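Local coordinates for uncharacterized protein (Leptospirillum rubarum, PDB 3O2I) that is of unknown function but forms a two-chain assembly in which the beta sheet continues from one subunit into the other, at residues B[29-33]-B[51-56]; B[45-51]-B[87-92]. One frame throughout, in Å; residues are numbered along the deposited sequence.

Contact 1 sets the start of helix 53-63 against strand 28-35, and contact 2 adds the short strand 90-91 to the far side of strand 41-47, so both build on the same antiparallel sheet. Their centres lie about 9 Å apart, and their segments alternate along the chain. Trp51 belongs to both. Strand 41-47 joins them through a probable hydrogen bond from Tyr30 N to Leu45 O (2.6 Å), while Tyr30 CD2 packs on Phe89 CE1 at 3.7 Å, making the two aromatic clusters continuous. Both contacts also touch the second subunit. The dithiothreitol seen in the crystal is bound by other residues, Lys106, Thr107 and Arg110 of helix 106-117.

Contact 1 (B[29-33]-B[51-56]); sequences IYELV and WTEDEF
Tyr30 reaches from strand 28-35 to meet both Trp51 and Phe56, and the three rings form an aromatic cluster that packs the first turn of helix 53-63 against the sheet. Two edge-to-face pairs hold it together. In the first, the edge of Tyr30 meets a face of Phe56: Tyr30 CD1 stands 3.7 Å above the Phe56 plane, over the ring centre, with the planes at 73°. In the second, Tyr30 presents the face, and the edge of the Trp51 five-membered ring approaches it off-centre, Trp51 CD1 coming within 3.7 Å of Tyr30 CZ. Phe56 reaches the strand because its CG is anti to the backbone N (chi1 -171°), which turns a ring face to the edge of Tyr30.

Apolar packing extends the cluster along the strand. Leu32 CD2 rests 4.0 Å from Phe56 CZ, and Leu32 also touches Leu60 of the same helix and Ile76 and Val79 of helix 72-87. Phe56 in turn packs on Ile98 of the second subunit, and a strand of that chain pairs in parallel with residues 29-33.

Polar bonds fix the point where loop becomes helix. Thr52 is the N-cap, and with Glu55 it makes a reciprocal capping box: Glu55 N donates to Thr52 OG1 at 3.0 Å, and Thr52 N donates to Glu55 OE1 at 2.9 Å, on the anti side of the carboxylate. Just before the cap, Trp51 O accepts a hydrogen bond from Gln96 NE2 of the second subunit, so the loop is tied to the neighbouring chain as well. The bond that crosses the contact itself is short and nearly straight, Trp51 N donating to Tyr30 OH over 2.6 Å at an N-H...O angle of 170°.

Contact 2 (B[45-51]-B[87-92]); sequences LLHSEYW and HGFVEA
Phe89 carries the imidazole edge of His47 over one face, with His47 CD2 3.7 Å above the centre of the phenyl ring and the planes at 68°. His47 CG is turned away from the backbone N (chi1 -157°), which brings that edge over Phe89. Phe89 CZ lies in turn over a face of the Trp51 indole, toward its rim and 3.5 Å from Trp51 NE1; the two rings are nearly parallel but slid well apart. The imidazole is held at both nitrogens, close to its own plane: His47 NE2 donates to His87 O (2.9 Å) in a bond bent at the hydrogen, and His47 ND1 accepts from Glu49 N (2.9 Å), which fixes the rotation of the ring.

Beside this aromatic cluster the backbones pair as antiparallel strands, 90-91 forming the border of the three-stranded sheet within this chain. Leu46 and Val90 are a hydrogen-bonded pair, Leu46 N to Val90 O at 2.7 Å and Val90 N to Leu46 O at 2.9 Å. On their face of the sheet Leu46 CB touches Val90 CG2 at 3.5 Å, and Leu46 also meets Met27 of the second subunit. On the other face, which helix 72-87 packs against, Leu45 CD2 lies against the backbone of Glu91, 3.8 Å from its CA.

Contact 1 (B[29-33]-B[51-56])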
loop_
_atom_site.group_PDB
_atom_site.type_symbol
_atom_site.label_atom_id
_atom_site.label_comp_id
_atom_site.label_asym_id
_atom_site.label_seq_id
_atom_site.Cartn_x
_atom_site.Cartn_y
_atom_site.Cartn_z
ATOM N N ILE B 29 -0.546 6.861 -3.409
ATOM C CA ILE B 29 -1.237 6.184 -2.318
ATOM C C ILE B 29 -1.027 6.886 -0.978
ATOM O O ILE B 29 0.118 7.141 -0.585
ATOM C CB ILE B 29 -0.699 4.728 -2.184
ATOM C CG1 ILE B 29 -0.830 3.984 -3.535
ATOM C CG2 ILE B 29 -1.396 4.008 -1.050
ATOM C CD1 ILE B 29 -0.211 2.570 -3.541
ATOM N N TYR B 30 -2.125 7.163 -0.270
ATOM C CA TYR B 30 -2.076 7.777 1.053
ATOM C C TYR B 30 -2.746 6.877 2.080
ATOM O O TYR B 30 -3.953 6.642 2.030
ATOM C CB TYR B 30 -2.689 9.200 1.030
ATOM C CG TYR B 30 -1.867 10.075 0.135
ATOM C CD1 TYR B 30 -0.817 10.824 0.640
ATOM C CD2 TYR B 30 -2.080 10.083 -1.231
ATOM C CE1 TYR B 30 -0.018 11.574 -0.194
ATOM C CE2 TYR B 30 -1.296 10.839 -2.065
ATOM C CZ TYR B 30 -0.261 11.571 -1.542
ATOM O OH TYR B 30 0.531 12.304 -2.379
ATOM N N GLU B 31 -1.944 6.369 3.007
ATOM C CA GLU B 31 -2.453 5.485 4.038
ATOM C C GLU B 31 -2.618 6.163 5.405
ATOM O O GLU B 31 -1.752 6.915 5.848
ATOM C CB GLU B 31 -1.540 4.273 4.179
ATOM C CG GLU B 31 -2.034 3.242 5.161
ATOM C CD GLU B 31 -1.016 2.122 5.376
ATOM O OE1 GLU B 31 0.143 2.279 4.939
ATOM O OE2 GLU B 31 -1.385 1.089 5.973
ATOM N N LEU B 32 -3.732 5.858 6.067
ATOM C CA LEU B 32 -3.999 6.302 7.435
ATOM C C LEU B 32 -4.095 5.080 8.329
ATOM O O LEU B 32 -4.840 4.136 8.038
ATOM C CB LEU B 32 -5.314 7.081 7.496
ATOM C CG LEU B 32 -5.413 8.384 6.700
ATOM C CD1 LEU B 32 -6.857 8.831 6.571
ATOM C CD2 LEU B 32 -4.578 9.480 7.328
ATOM N N VAL B 33 -3.344 5.095 9.421
ATOM C CA VAL B 33 -3.278 3.940 10.304
ATOM C C VAL B 33 -3.784 4.263 11.719
ATOM O O VAL B 33 -3.384 5.258 12.323
ATOM C CB VAL B 33 -1.840 3.412 10.394
ATOM C CG1 VAL B 33 -1.760 2.252 11.370
ATOM C CG2 VAL B 33 -1.318 2.994 8.989
ATOM N N TRP B 51 0.901 14.741 -3.104
ATOM C CA TRP B 51 0.825 15.696 -2.012
ATOM C C TRP B 51 2.087 15.506 -1.199
ATOM O O TRP B 51 2.406 14.376 -0.828
ATOM C CB TRP B 51 -0.385 15.408 -1.124
ATOM C CG TRP B 51 -1.719 15.473 -1.808
ATOM C CD1 TRP B 51 -2.276 14.516 -2.605
ATOM C CD2 TRP B 51 -2.677 16.542 -1.733
ATOM N NE1 TRP B 51 -3.515 14.931 -3.043
ATOM C CE2 TRP B 51 -3.784 16.166 -2.518
ATOM C CE3 TRP B 51 -2.701 17.780 -1.083
ATOM C CZ2 TRP B 51 -4.904 16.991 -2.678
ATOM C CZ3 TRP B 51 -3.817 18.595 -1.237
ATOM C CH2 TRP B 51 -4.901 18.196 -2.028
ATOM N N THR B 52 2.814 16.590 -0.940
ATOM C CA THR B 52 3.972 16.542 -0.045
ATOM C C THR B 52 3.528 16.021 1.332
ATOM O O THR B 52 2.336 16.002 1.634
ATOM C CB THR B 52 4.585 17.939 0.157
ATOM O OG1 THR B 52 3.816 18.638 1.135
ATOM C CG2 THR B 52 4.587 18.746 -1.156
ATOM N N GLU B 53 4.475 15.600 2.163
ATOM C CA GLU B 53 4.120 15.100 3.492
ATOM C C GLU B 53 3.449 16.207 4.326
ATOM O O GLU B 53 2.450 15.970 5.010
ATOM C CB GLU B 53 5.347 14.525 4.223
ATOM C CG GLU B 53 5.016 13.587 5.414
ATOM C CD GLU B 53 4.589 12.169 4.985
ATOM O OE1 GLU B 53 4.483 11.911 3.760
ATOM O OE2 GLU B 53 4.371 11.310 5.878
ATOM N N ASP B 54 3.983 17.419 4.252
ATOM C CA ASP B 54 3.396 18.546 4.989
ATOM C C ASP B 54 1.975 18.873 4.541
ATOM O O ASP B 54 1.098 19.115 5.366
ATOM C CB ASP B 54 4.289 19.775 4.896
ATOM C CG ASP B 54 5.496 19.663 5.782
ATOM O OD1 ASP B 54 5.545 18.695 6.568
ATOM O OD2 ASP B 54 6.389 20.531 5.700
ATOM N N GLU B 55 1.746 18.857 3.234
ATOM C CA GLU B 55 0.403 19.058 2.700
ATOM C C GLU B 55 -0.536 17.977 3.235
ATOM O O GLU B 55 -1.668 18.258 3.633
ATOM C CB GLU B 55 0.434 19.033 1.166
ATOM C CG GLU B 55 0.948 20.331 0.525
ATOM C CD GLU B 55 1.087 20.210 -0.986
ATOM O OE1 GLU B 55 1.401 19.101 -1.484
ATOM O OE2 GLU B 55 0.878 21.222 -1.674
ATOM N N PHE B 56 -0.046 16.739 3.243
ATOM C CA PHE B 56 -0.792 15.592 3.765
ATOM C C PHE B 56 -1.224 15.800 5.227
ATOM O O PHE B 56 -2.403 15.657 5.552
ATOM C CB PHE B 56 0.054 14.318 3.602
ATOM C CG PHE B 56 -0.676 13.037 3.912
ATOM C CD1 PHE B 56 -2.056 12.984 3.908
ATOM C CD2 PHE B 56 0.041 11.868 4.191
ATOM C CE1 PHE B 56 -2.722 11.805 4.201
ATOM C CE2 PHE B 56 -0.615 10.692 4.475
ATOM C CZ PHE B 56 -2.000 10.653 4.479
#

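Contact 2 (B[45-51]-B[87-92])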
loop_
_atom_site.group_PDB
_atom_site.type_symbol
_atom_site.label_atom_id
_atom_site.label_comp_id
_atom_site.label_asym_id
_atom_site.label_seq_id
_atom_site.Cartn_x
_atom_site.Cartn_y
_atom_site.Cartn_z
ATOM N N LEU B 45 -5.922 5.405 0.694
ATOM C CA LEU B 45 -6.555 6.353 -0.223
ATOM C C LEU B 45 -5.683 6.590 -1.451
ATOM O O LEU B 45 -4.461 6.578 -1.370
ATOM C CB LEU B 45 -6.797 7.690 0.467
ATOM C CG LEU B 45 -7.617 7.682 1.758
ATOM C CD1 LEU B 45 -7.833 9.124 2.221
ATOM C CD2 LEU B 45 -8.947 6.991 1.552
ATOM N N LEU B 46 -6.324 6.833 -2.582
ATOM C CA LEU B 46 -5.623 7.087 -3.829
ATOM C C LEU B 46 -5.881 8.500 -4.282
ATOM O O LEU B 46 -6.984 9.008 -4.115
ATOM C CB LEU B 46 -6.141 6.144 -4.921
ATOM C CG LEU B 46 -5.554 4.746 -5.048
ATOM C CD1 LEU B 46 -4.730 4.399 -3.823
ATOM C CD2 LEU B 46 -6.661 3.721 -5.324
ATOM N N HIS B 47 -4.872 9.128 -4.873
ATOM C CA HIS B 47 -5.068 10.419 -5.531
ATOM C C HIS B 47 -4.227 10.493 -6.800
ATOM O O HIS B 47 -3.129 9.945 -6.854
ATOM C CB HIS B 47 -4.705 11.576 -4.601
ATOM C CG HIS B 47 -5.369 12.864 -4.961
ATOM N ND1 HIS B 47 -5.013 13.602 -6.070
ATOM C CD2 HIS B 47 -6.378 13.545 -4.364
ATOM C CE1 HIS B 47 -5.774 14.680 -6.142
ATOM N NE2 HIS B 47 -6.617 14.665 -5.126
ATOM N N SER B 48 -4.747 11.172 -7.817
ATOM C CA SER B 48 -4.015 11.329 -9.067
ATOM C C SER B 48 -2.824 12.270 -8.930
ATOM O O SER B 48 -1.912 12.235 -9.749
ATOM C CB SER B 48 -4.937 11.774 -10.214
ATOM O OG SER B 48 -5.487 13.060 -9.986
ATOM N N GLU B 49 -2.824 13.106 -7.895
ATOM C CA GLU B 49 -1.704 14.024 -7.691
ATOM C C GLU B 49 -0.850 13.696 -6.475
ATOM O O GLU B 49 -1.289 13.006 -5.556
ATOM C CB GLU B 49 -2.177 15.477 -7.634
ATOM C CG GLU B 49 -2.641 16.016 -8.978
ATOM C CD GLU B 49 -2.357 17.502 -9.125
ATOM O OE1 GLU B 49 -3.158 18.324 -8.625
ATOM O OE2 GLU B 49 -1.322 17.849 -9.731
ATOM N N TYR B 50 0.386 14.187 -6.494
ATOM C CA TYR B 50 1.292 14.018 -5.372
ATOM C C TYR B 50 1.074 15.129 -4.358
ATOM O O TYR B 50 1.043 16.309 -4.707
ATOM C CB TYR B 50 2.750 14.026 -5.842
ATOM C CG TYR B 50 3.751 14.121 -4.710
ATOM C CD1 TYR B 50 4.503 15.276 -4.515
ATOM C CD2 TYR B 50 3.929 13.058 -3.818
ATOM C CE1 TYR B 50 5.414 15.373 -3.466
ATOM C CE2 TYR B 50 4.832 13.148 -2.762
ATOM C CZ TYR B 50 5.573 14.302 -2.593
ATOM O OH TYR B 50 6.469 14.385 -1.546
ATOM N N TRP B 51 0.901 14.741 -3.104
ATOM C CA TRP B 51 0.825 15.696 -2.012
ATOM C C TRP B 51 2.087 15.506 -1.199
ATOM O O TRP B 51 2.406 14.376 -0.828
ATOM C CB TRP B 51 -0.385 15.408 -1.124
ATOM C CG TRP B 51 -1.719 15.473 -1.808
ATOM C CD1 TRP B 51 -2.276 14.516 -2.605
ATOM C CD2 TRP B 51 -2.677 16.542 -1.733
ATOM N NE1 TRP B 51 -3.515 14.931 -3.043
ATOM C CE2 TRP B 51 -3.784 16.166 -2.518
ATOM C CE3 TRP B 51 -2.701 17.780 -1.083
ATOM C CZ2 TRP B 51 -4.904 16.991 -2.678
ATOM C CZ3 TRP B 51 -3.817 18.595 -1.237
ATOM C CH2 TRP B 51 -4.901 18.196 -2.028
ATOM N N HIS B 87 -11.547 16.457 -1.324
ATOM C CA HIS B 87 -10.315 16.633 -2.086
ATOM C C HIS B 87 -10.051 15.583 -3.173
ATOM O O HIS B 87 -8.980 15.571 -3.781
ATOM C CB HIS B 87 -9.120 16.768 -1.140
ATOM C CG HIS B 87 -9.064 18.082 -0.426
ATOM N ND1 HIS B 87 -8.673 19.248 -1.047
ATOM C CD2 HIS B 87 -9.351 18.415 0.855
ATOM C CE1 HIS B 87 -8.718 20.244 -0.179
ATOM N NE2 HIS B 87 -9.130 19.766 0.981
ATOM N N GLY B 88 -11.027 14.718 -3.422
ATOM C CA GLY B 88 -10.969 13.823 -4.564
ATOM C C GLY B 88 -10.166 12.545 -4.379
ATOM O O GLY B 88 -9.820 11.884 -5.363
ATOM N N PHE B 89 -9.865 12.196 -3.131
ATOM C CA PHE B 89 -9.246 10.910 -2.825
ATOM C C PHE B 89 -10.283 9.809 -3.031
ATOM O O PHE B 89 -11.474 9.999 -2.762
ATOM C CB PHE B 89 -8.755 10.866 -1.373
ATOM C CG PHE B 89 -7.573 11.758 -1.090
ATOM C CD1 PHE B 89 -6.287 11.247 -1.094
ATOM C CD2 PHE B 89 -7.754 13.100 -0.775
ATOM C CE1 PHE B 89 -5.201 12.059 -0.824
ATOM C CE2 PHE B 89 -6.665 13.922 -0.498
ATOM C CZ PHE B 89 -5.393 13.410 -0.530
ATOM N N VAL B 90 -9.838 8.660 -3.521
ATOM C CA VAL B 90 -10.725 7.511 -3.648
ATOM C C VAL B 90 -10.176 6.423 -2.747
ATOM O O VAL B 90 -8.970 6.190 -2.723
ATOM C CB VAL B 90 -10.860 7.027 -5.119
ATOM C CG1 VAL B 90 -11.298 8.173 -6.001
ATOM C CG2 VAL B 90 -9.565 6.465 -5.631
ATOM N N GLU B 91 -11.046 5.793 -1.966
ATOM C CA GLU B 91 -10.588 4.772 -1.033
ATOM C C GLU B 91 -10.379 3.457 -1.756
ATOM O O GLU B 91 -11.246 3.018 -2.507
ATOM C CB GLU B 91 -11.581 4.571 0.109
ATOM C CG GLU B 91 -11.110 3.557 1.154
ATOM C CD GLU B 91 -12.077 3.414 2.318
ATOM O OE1 GLU B 91 -13.216 3.918 2.214
ATOM O OE2 GLU B 91 -11.694 2.796 3.335
ATOM N N ALA B 92 -9.224 2.839 -1.528
ATOM C CA ALA B 92 -8.922 1.523 -2.094
ATOM C C ALA B 92 -9.493 0.466 -1.169
ATOM O O ALA B 92 -9.752 0.739 0.011
ATOM C CB ALA B 92 -7.432 1.342 -2.238
#